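Local coordinates for DUF1611 domain-containing protein (Anabaena variabilis, PDB 2OBN), which is of unknown function but, with a Rossmann-like and a P-loop NTPase-like domain, probably binds a nucleotide or a related phosphate-bearing ligand, at residues A146-C152 against V219-K224; R183-T189 against Y226-E232. The protein carries 2 engineered substitutions. Residues are numbered along the deposited sequence.

Contact 1. Residues A146-C152 against V219-K224; sequences AARTLPC and VMRYGK
Residues 146-149 make a short 3-10 turn, closed by a hydrogen bond from Leu150 N to Ala147 O (3.0 Å); Leu150 is extended (phi/psi -76/145), Pro151 bends (-77/-27) and Cys152 is extended again. Opposite lies 219-224, near the C-terminal end of helix 208-222, with Gly223 N hydrogen-bonded to Val219 O at 3.0 Å and helical angles at Gly223 (-49/-36). CA atoms sit 6.1 Å apart for Ala147 and Met220, and 6.0 Å for Leu150 and Gly223. Leu150 (m, t) fills the centre: its CD1 is 3.5 Å from both Val219 O and Val219 CG1, and 4.0 Å from Gly223 CA. An ideal CB on Gly223 would fall 2.5 Å from Leu150 CD1, so Leu150 can come this close only because residue 223 has no side chain. Met220, a selenomethionine with all three chi angles m, brings its SE to 3.5 Å from Ala146 O and 3.7 Å from Ala147 CA. Ala147 CB meets Val219 CG1 at 3.8 Å, Leu150 CD2 meets Lys224 CG at 3.8 Å, and Cys152 SG lies 3.4 Å from Gly223 O. Thr149 OG1 hydrogen-bonds to Ala146 O (3.0 Å), while Ala146 N hydrogen-bonds to Glu216 OE2, one turn up the helix. This is loop-on-helix packing at the entry to strand 153-159 of the P-loop domain. With 372 Å² buried, the segments hold together chiefly by apolar fit around Leu150.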
ATOM      1  N   ALA B 146      12.951  -9.869  -6.644  1.00 39.41           N
ATOM      2  CA  ALA B 146      13.917 -10.957  -6.388  1.00 38.64           C
ATOM      3  C   ALA B 146      13.307 -12.342  -6.304  1.00 38.98           C
ATOM      4  O   ALA B 146      14.021 -13.316  -6.492  1.00 38.95           O
ATOM      5  CB  ALA B 146      14.701 -10.690  -5.113  1.00 38.88           C
ATOM      6  N   ALA B 147      12.008 -12.425  -6.003  1.00 38.89           N
ATOM      7  CA  ALA B 147      11.308 -13.697  -5.894  1.00 38.99           C
ATOM      8  C   ALA B 147      11.174 -14.426  -7.231  1.00 40.06           C
ATOM      9  O   ALA B 147      10.991 -15.629  -7.240  1.00 40.42           O
ATOM     10  CB  ALA B 147       9.939 -13.481  -5.283  1.00 39.71           C
ATOM     11  N   ARG B 148      11.273 -13.701  -8.350  1.00 39.93           N
ATOM     12  CA  ARG B 148      11.167 -14.293  -9.680  1.00 40.74           C
ATOM     13  C   ARG B 148      12.259 -15.321  -9.919  1.00 42.78           C
ATOM     14  O   ARG B 148      12.147 -16.157 -10.810  1.00 43.45           O
ATOM     15  CB  ARG B 148      11.291 -13.212 -10.758  1.00 41.07           C
ATOM     16  CG  ARG B 148      12.701 -12.776 -11.028  1.00 42.25           C
ATOM     17  CD  ARG B 148      12.764 -11.527 -11.868  1.00 42.94           C
ATOM     18  NE  ARG B 148      14.141 -11.248 -12.259  1.00 43.02           N
ATOM     19  CZ  ARG B 148      15.092 -10.755 -11.455  1.00 45.40           C
ATOM     20  NH1 ARG B 148      14.854 -10.447 -10.178  1.00 44.34           N
ATOM     21  NH2 ARG B 148      16.306 -10.546 -11.944  1.00 43.04           N
ATOM     22  N   THR B 149      13.343 -15.174  -9.154  1.00 43.71           N
ATOM     23  CA  THR B 149      14.521 -16.027  -9.164  1.00 43.97           C
ATOM     24  C   THR B 149      14.332 -17.391  -8.475  1.00 44.01           C
ATOM     25  O   THR B 149      15.160 -18.294  -8.649  1.00 44.54           O
ATOM     26  CB  THR B 149      15.610 -15.309  -8.332  1.00 42.99           C
ATOM     27  OG1 THR B 149      15.788 -13.972  -8.803  1.00 48.58           O
ATOM     28  CG2 THR B 149      16.889 -15.982  -8.413  1.00 46.89           C
ATOM     29  N   LEU B 150      13.273 -17.524  -7.676  1.00 42.39           N
ATOM     30  CA  LEU B 150      13.074 -18.714  -6.870  1.00 43.15           C
ATOM     31  C   LEU B 150      12.593 -19.908  -7.689  1.00 42.98           C
ATOM     32  O   LEU B 150      11.854 -19.740  -8.658  1.00 41.59           O
ATOM     33  CB  LEU B 150      12.120 -18.439  -5.709  1.00 44.39           C
ATOM     34  CG  LEU B 150      12.551 -17.414  -4.657  1.00 43.87           C
ATOM     35  CD1 LEU B 150      11.337 -17.043  -3.815  1.00 48.00           C
ATOM     36  CD2 LEU B 150      13.673 -17.916  -3.786  1.00 46.02           C
ATOM     37  N   PRO B 151      13.037 -21.120  -7.299  1.00 42.68           N
ATOM     38  CA  PRO B 151      12.721 -22.351  -8.020  1.00 43.17           C
ATOM     39  C   PRO B 151      11.326 -22.873  -7.768  1.00 41.94           C
ATOM     40  O   PRO B 151      10.768 -23.563  -8.603  1.00 43.76           O
ATOM     41  CB  PRO B 151      13.749 -23.347  -7.457  1.00 43.98           C
ATOM     42  CG  PRO B 151      13.957 -22.881  -6.033  1.00 44.81           C
ATOM     43  CD  PRO B 151      13.904 -21.378  -6.122  1.00 42.86           C
ATOM     44  N   CYS B 152      10.776 -22.550  -6.613  1.00 42.04           N
ATOM     45  CA  CYS B 152       9.451 -22.994  -6.229  1.00 41.25           C
ATOM     46  C   CYS B 152       8.330 -22.312  -6.993  1.00 40.53           C
ATOM     47  O   CYS B 152       8.504 -21.249  -7.565  1.00 40.23           O
ATOM     48  CB  CYS B 152       9.240 -22.672  -4.752  1.00 40.79           C
ATOM     49  SG  CYS B 152       9.238 -20.900  -4.381  1.00 44.49           S
ATOM     50  N   VAL B 219       8.783 -14.280   1.302  1.00 38.07           N
ATOM     51  CA  VAL B 219       8.877 -15.218   0.179  1.00 38.07           C
ATOM     52  C   VAL B 219      10.326 -15.661  -0.070  1.00 38.10           C
ATOM     53  O   VAL B 219      10.571 -16.824  -0.391  1.00 39.15           O
ATOM     54  CB  VAL B 219       8.251 -14.600  -1.092  1.00 37.66           C
ATOM     55  CG1 VAL B 219       8.606 -15.384  -2.333  1.00 38.89           C
ATOM     56  CG2 VAL B 219       6.699 -14.476  -0.917  1.00 37.77           C
HETATM   57  N   MSE B 220      11.283 -14.755   0.075  1.00 38.01           N
HETATM   58  CA  MSE B 220      12.698 -15.139  -0.091  1.00 40.33           C
HETATM   59  C   MSE B 220      13.207 -15.990   1.079  1.00 41.49           C
HETATM   60  O   MSE B 220      14.147 -16.756   0.925  1.00 43.04           O
HETATM   61  CB  MSE B 220      13.589 -13.905  -0.237  1.00 40.09           C
HETATM   62  CG  MSE B 220      13.329 -13.077  -1.473  1.00 41.73           C
HETATM   63 SE   MSE B 220      13.696 -14.036  -3.090  0.75 42.61          SE
HETATM   64  CE  MSE B 220      15.606 -14.128  -2.995  1.00 39.73           C
ATOM     65  N   ARG B 221      12.578 -15.853   2.241  1.00 43.08           N
ATOM     66  CA  ARG B 221      12.973 -16.576   3.444  1.00 43.97           C
ATOM     67  C   ARG B 221      12.715 -18.088   3.357  1.00 44.10           C
ATOM     68  O   ARG B 221      13.491 -18.869   3.897  1.00 44.02           O
ATOM     69  CB  ARG B 221      12.282 -15.942   4.675  1.00 44.56           C
ATOM     70  CG  ARG B 221      12.532 -16.624   6.021  1.00 47.58           C
ATOM     71  CD  ARG B 221      12.581 -15.624   7.193  1.00 49.71           C
ATOM     72  NE  ARG B 221      11.584 -14.561   7.108  1.00 56.06           N
ATOM     73  N   TYR B 222      11.663 -18.495   2.653  1.00 43.73           N
ATOM     74  CA  TYR B 222      11.301 -19.919   2.544  1.00 43.57           C
ATOM     75  C   TYR B 222      11.395 -20.516   1.143  1.00 42.97           C
ATOM     76  O   TYR B 222      11.495 -21.723   1.012  1.00 43.34           O
ATOM     77  CB  TYR B 222       9.868 -20.129   3.070  1.00 43.33           C
ATOM     78  CG  TYR B 222       9.692 -19.618   4.482  1.00 43.00           C
ATOM     79  CD1 TYR B 222      10.174 -20.347   5.578  1.00 42.28           C
ATOM     80  CD2 TYR B 222       9.062 -18.393   4.723  1.00 40.28           C
ATOM     81  CE1 TYR B 222      10.034 -19.862   6.885  1.00 44.10           C
ATOM     82  CE2 TYR B 222       8.904 -17.907   6.015  1.00 44.61           C
ATOM     83  CZ  TYR B 222       9.396 -18.637   7.092  1.00 45.32           C
ATOM     84  OH  TYR B 222       9.233 -18.136   8.363  1.00 44.83           O
ATOM     85  N   GLY B 223      11.390 -19.670   0.117  1.00 43.74           N
ATOM     86  CA  GLY B 223      11.354 -20.087  -1.290  1.00 44.22           C
ATOM     87  C   GLY B 223      12.302 -21.138  -1.816  1.00 44.40           C
ATOM     88  O   GLY B 223      11.935 -21.931  -2.681  1.00 45.12           O
ATOM     89  N   LYS B 224      13.523 -21.141  -1.308  1.00 45.18           N
ATOM     90  CA  LYS B 224      14.520 -22.108  -1.726  1.00 45.51           C
ATOM     91  C   LYS B 224      14.331 -23.474  -1.038  1.00 44.84           C
ATOM     92  O   LYS B 224      14.942 -24.459  -1.454  1.00 45.20           O
ATOM     93  CB  LYS B 224      15.922 -21.554  -1.453  1.00 45.60           C
ATOM     94  CG  LYS B 224      16.232 -20.257  -2.215  1.00 46.61           C
ATOM     95  CD  LYS B 224      17.569 -19.628  -1.794  1.00 48.60           C
ATOM     96  CE  LYS B 224      17.739 -18.261  -2.450  1.00 52.02           C
ATOM     97  NZ  LYS B 224      18.966 -17.561  -1.994  1.00 59.88           N
TER

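Contact 2. Residues R183-T189 against Y226-E232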
ATOM      1  N   ARG B 183       6.651 -30.693  -0.939  1.00 38.60           N
ATOM      2  CA  ARG B 183       7.104 -29.882   0.182  1.00 37.97           C
ATOM      3  C   ARG B 183       6.398 -28.546  -0.008  1.00 37.40           C
ATOM      4  O   ARG B 183       6.793 -27.760  -0.862  1.00 36.49           O
ATOM      5  CB  ARG B 183       8.610 -29.709   0.160  1.00 37.64           C
ATOM      6  CG  ARG B 183       9.366 -30.998   0.471  1.00 41.81           C
ATOM      7  CD  ARG B 183      10.859 -30.747   0.454  1.00 44.82           C
ATOM      8  NE  ARG B 183      11.110 -29.529   1.218  1.00 48.85           N
ATOM      9  CZ  ARG B 183      11.260 -29.470   2.542  1.00 51.56           C
ATOM     10  NH1 ARG B 183      11.259 -30.572   3.287  1.00 55.79           N
ATOM     11  NH2 ARG B 183      11.452 -28.297   3.131  1.00 46.33           N
ATOM     12  N   SER B 184       5.346 -28.321   0.785  1.00 37.11           N
ATOM     13  CA  SER B 184       4.469 -27.152   0.674  1.00 36.63           C
ATOM     14  C   SER B 184       4.536 -26.246   1.903  1.00 36.24           C
ATOM     15  O   SER B 184       4.671 -26.730   3.037  1.00 34.89           O
ATOM     16  CB  SER B 184       3.019 -27.649   0.490  1.00 36.31           C
ATOM     17  OG  SER B 184       2.095 -26.589   0.325  1.00 36.28           O
ATOM     18  N   LYS B 185       4.476 -24.934   1.669  1.00 36.37           N
ATOM     19  CA  LYS B 185       4.433 -23.966   2.753  1.00 36.20           C
ATOM     20  C   LYS B 185       3.354 -22.906   2.530  1.00 36.46           C
ATOM     21  O   LYS B 185       3.234 -22.352   1.436  1.00 34.08           O
ATOM     22  CB  LYS B 185       5.755 -23.239   2.947  1.00 37.10           C
ATOM     23  CG  LYS B 185       5.873 -22.771   4.404  1.00 39.27           C
ATOM     24  CD  LYS B 185       6.859 -21.699   4.650  1.00 38.86           C
ATOM     25  CE  LYS B 185       7.148 -21.570   6.160  1.00 42.45           C
ATOM     26  NZ  LYS B 185       5.980 -21.708   7.078  1.00 44.16           N
ATOM     27  N   PHE B 186       2.585 -22.639   3.587  1.00 36.91           N
ATOM     28  CA  PHE B 186       1.564 -21.599   3.595  1.00 37.49           C
ATOM     29  C   PHE B 186       2.201 -20.349   4.212  1.00 37.78           C
ATOM     30  O   PHE B 186       2.887 -20.454   5.221  1.00 38.35           O
ATOM     31  CB  PHE B 186       0.349 -22.050   4.409  1.00 38.53           C
ATOM     32  CG  PHE B 186      -0.612 -20.932   4.726  1.00 38.99           C
ATOM     33  CD1 PHE B 186      -1.526 -20.500   3.786  1.00 37.79           C
ATOM     34  CD2 PHE B 186      -0.578 -20.298   5.970  1.00 39.11           C
ATOM     35  CE1 PHE B 186      -2.394 -19.439   4.069  1.00 39.86           C
ATOM     36  CE2 PHE B 186      -1.434 -19.252   6.257  1.00 40.28           C
ATOM     37  CZ  PHE B 186      -2.348 -18.821   5.297  1.00 40.39           C
ATOM     38  N   LEU B 187       1.984 -19.179   3.595  1.00 39.16           N
ATOM     39  CA  LEU B 187       2.533 -17.892   4.075  1.00 37.76           C
ATOM     40  C   LEU B 187       1.422 -16.921   4.409  1.00 37.36           C
ATOM     41  O   LEU B 187       0.607 -16.590   3.561  1.00 38.37           O
ATOM     42  CB  LEU B 187       3.462 -17.280   3.033  1.00 38.77           C
ATOM     43  CG  LEU B 187       4.720 -18.096   2.757  1.00 38.69           C
ATOM     44  CD1 LEU B 187       5.510 -17.447   1.649  1.00 41.58           C
ATOM     45  CD2 LEU B 187       5.557 -18.232   4.004  1.00 40.09           C
ATOM     46  N   ALA B 188       1.396 -16.482   5.661  1.00 36.73           N
ATOM     47  CA  ALA B 188       0.350 -15.605   6.170  1.00 36.61           C
ATOM     48  C   ALA B 188       0.657 -14.155   5.853  1.00 36.42           C
ATOM     49  O   ALA B 188       1.797 -13.726   5.976  1.00 35.87           O
ATOM     50  CB  ALA B 188       0.196 -15.784   7.684  1.00 36.43           C
ATOM     51  N   THR B 189      -0.385 -13.413   5.478  1.00 36.85           N
ATOM     52  CA  THR B 189      -0.276 -12.018   5.075  1.00 37.97           C
ATOM     53  C   THR B 189      -1.295 -11.072   5.788  1.00 39.77           C
ATOM     54  O   THR B 189      -1.417  -9.891   5.420  1.00 39.78           O
ATOM     55  CB  THR B 189      -0.491 -11.919   3.576  1.00 38.77           C
ATOM     56  OG1 THR B 189      -1.794 -12.425   3.266  1.00 38.43           O
ATOM     57  CG2 THR B 189       0.560 -12.726   2.827  1.00 39.76           C
ATOM     58  N   TYR B 226      11.150 -25.056  -0.466  1.00 40.21           N
ATOM     59  CA  TYR B 226       9.898 -25.724  -0.765  1.00 39.60           C
ATOM     60  C   TYR B 226       9.685 -25.827  -2.272  1.00 38.78           C
ATOM     61  O   TYR B 226      10.325 -25.116  -3.051  1.00 37.48           O
ATOM     62  CB  TYR B 226       8.739 -24.982  -0.046  1.00 41.14           C
ATOM     63  CG  TYR B 226       8.837 -25.071   1.473  1.00 39.58           C
ATOM     64  CD1 TYR B 226       9.579 -24.152   2.203  1.00 40.96           C
ATOM     65  CD2 TYR B 226       8.224 -26.104   2.166  1.00 42.65           C
ATOM     66  CE1 TYR B 226       9.702 -24.253   3.595  1.00 38.93           C
ATOM     67  CE2 TYR B 226       8.335 -26.214   3.548  1.00 41.43           C
ATOM     68  CZ  TYR B 226       9.072 -25.284   4.255  1.00 42.33           C
ATOM     69  OH  TYR B 226       9.170 -25.410   5.622  1.00 42.39           O
ATOM     70  N   ASP B 227       8.814 -26.752  -2.667  1.00 38.38           N
ATOM     71  CA  ASP B 227       8.420 -26.925  -4.063  1.00 38.12           C
ATOM     72  C   ASP B 227       7.334 -25.893  -4.400  1.00 36.82           C
ATOM     73  O   ASP B 227       7.217 -25.452  -5.532  1.00 35.61           O
ATOM     74  CB  ASP B 227       7.804 -28.313  -4.290  1.00 36.87           C
ATOM     75  CG  ASP B 227       8.738 -29.433  -3.961  1.00 37.28           C
ATOM     76  OD1 ASP B 227       9.958 -29.306  -4.237  1.00 43.45           O
ATOM     77  OD2 ASP B 227       8.250 -30.462  -3.437  1.00 35.64           O
ATOM     78  N   ILE B 228       6.524 -25.548  -3.411  1.00 36.63           N
ATOM     79  CA  ILE B 228       5.429 -24.619  -3.617  1.00 38.37           C
ATOM     80  C   ILE B 228       5.141 -23.733  -2.404  1.00 38.47           C
ATOM     81  O   ILE B 228       5.101 -24.202  -1.263  1.00 37.32           O
ATOM     82  CB  ILE B 228       4.136 -25.377  -4.042  1.00 38.71           C
ATOM     83  CG1 ILE B 228       3.000 -24.399  -4.370  1.00 38.39           C
ATOM     84  CG2 ILE B 228       3.711 -26.402  -2.976  1.00 40.11           C
ATOM     85  CD1 ILE B 228       1.761 -25.070  -5.028  1.00 39.14           C
ATOM     86  N   LEU B 229       4.968 -22.441  -2.678  1.00 39.12           N
ATOM     87  CA  LEU B 229       4.568 -21.463  -1.673  1.00 38.11           C
ATOM     88  C   LEU B 229       3.141 -21.037  -1.974  1.00 37.48           C
ATOM     89  O   LEU B 229       2.818 -20.726  -3.122  1.00 38.21           O
ATOM     90  CB  LEU B 229       5.495 -20.241  -1.662  1.00 39.35           C
ATOM     91  CG  LEU B 229       6.760 -20.319  -0.790  1.00 40.13           C
ATOM     92  CD1 LEU B 229       7.583 -21.521  -1.059  1.00 45.72           C
ATOM     93  CD2 LEU B 229       7.584 -19.080  -0.956  1.00 37.13           C
ATOM     94  N   HIS B 230       2.296 -21.048  -0.942  1.00 36.82           N
ATOM     95  CA  HIS B 230       0.906 -20.594  -1.031  1.00 38.06           C
ATOM     96  C   HIS B 230       0.776 -19.273  -0.270  1.00 38.01           C
ATOM     97  O   HIS B 230       0.674 -19.265   0.957  1.00 37.67           O
ATOM     98  CB  HIS B 230      -0.045 -21.627  -0.420  1.00 38.66           C
ATOM     99  CG  HIS B 230       0.127 -23.002  -0.981  1.00 37.72           C
ATOM    100  ND1 HIS B 230      -0.619 -23.475  -2.037  1.00 36.76           N
ATOM    101  CD2 HIS B 230       0.992 -23.992  -0.655  1.00 38.53           C
ATOM    102  CE1 HIS B 230      -0.228 -24.705  -2.328  1.00 39.65           C
ATOM    103  NE2 HIS B 230       0.746 -25.043  -1.502  1.00 37.43           N
ATOM    104  N   ILE B 231       0.797 -18.162  -0.997  1.00 38.43           N
ATOM    105  CA  ILE B 231       0.687 -16.853  -0.377  1.00 38.42           C
ATOM    106  C   ILE B 231      -0.793 -16.465  -0.141  1.00 38.09           C
ATOM    107  O   ILE B 231      -1.594 -16.392  -1.085  1.00 37.42           O
ATOM    108  CB  ILE B 231       1.416 -15.759  -1.199  1.00 38.30           C
ATOM    109  CG1 ILE B 231       2.905 -16.103  -1.427  1.00 39.56           C
ATOM    110  CG2 ILE B 231       1.321 -14.395  -0.480  1.00 40.85           C
ATOM    111  CD1 ILE B 231       3.232 -16.889  -2.671  1.00 40.84           C
ATOM    112  N   GLU B 232      -1.141 -16.242   1.129  1.00 37.06           N
ATOM    113  CA  GLU B 232      -2.481 -15.817   1.511  1.00 37.36           C
ATOM    114  C   GLU B 232      -2.827 -14.499   0.814  1.00 37.77           C
ATOM    115  O   GLU B 232      -2.063 -13.544   0.877  1.00 38.06           O
ATOM    116  CB  GLU B 232      -2.576 -15.619   3.034  1.00 37.24           C
ATOM    117  CG  GLU B 232      -3.922 -15.052   3.505  1.00 36.33           C
ATOM    118  CD  GLU B 232      -4.002 -14.789   4.994  1.00 37.56           C
ATOM    119  OE1 GLU B 232      -2.960 -14.838   5.670  1.00 34.20           O
ATOM    120  OE2 GLU B 232      -5.123 -14.493   5.480  1.00 38.12           O
TER
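The axes of parallel strands 184-187 and 228-231 approach to 4.8 Å at 21°, and alternate residues pair: Lys185 and Leu187 face 226-232, while Leu229 turns its backbone to strand 153-159. Lys185 N donates to Ile228 O (3.1 Å) and Lys185 O accepts from His230 N (2.9 Å); likewise Leu187 N donates to His230 O (2.9 Å) and Leu187 O accepts from Glu232 N (3.0 Å). Arg183 O takes Asp227 N (2.9 Å) and, weakly, Ile228 N (3.4 Å), while Asp227 OD2 takes Arg183 N (3.0 Å). Arg183 NH2 bonds to Asn225 O, and its guanidinium makes an off-centre cation-pi contact with Tyr226, whose opposite face carries Lys185 CB. Ser184 OG receives a weak bond from His230 NE2 (2.7 Å), but its stronger partner is His174. On the face of Lys185 and Ile231, Leu187 CD1 packs on Leu229 CD2 (3.7 Å). Glu232 OE1 accepts Thr189 N (2.9 Å), orienting the carboxylate; Glu232 O accepts Thr189 OG1 (2.7 Å), also bonded to Gln234 NE2. Placed consistently with a Walker B acid, the Glu232 side chain is thus held about 5 Å from a phosphate ion, probably from the crystallisation liquor, that may mark a pocket.

How the contacts relate
Along the chain the segments alternate: 146-152, 183-189, 219-224, then 226-232. Strand 184-187, helix 208-222 and strand 228-231 form a beta-alpha-beta crossover between neighbouring parallel strands; contact 2 joins its strands, while contact 1 lays the loop before strand 153-159 on the helix. The centres are 11 Å apart and the contacts touch directly: Cys152 CB is 3.2 Å from Tyr226 O, and Tyr222 CD2 is 3.6 Å from Leu187 CD2. Val219 reaches Leu187 and Leu229; loop 146-152 and helix 208-222 lie side by side on the same face of the sheet. Strand 153-159 then pairs with 228-231, giving the 2-3-1-4-5-6 strand order of this P-loop domain, with 184-187 at the sheet's edge.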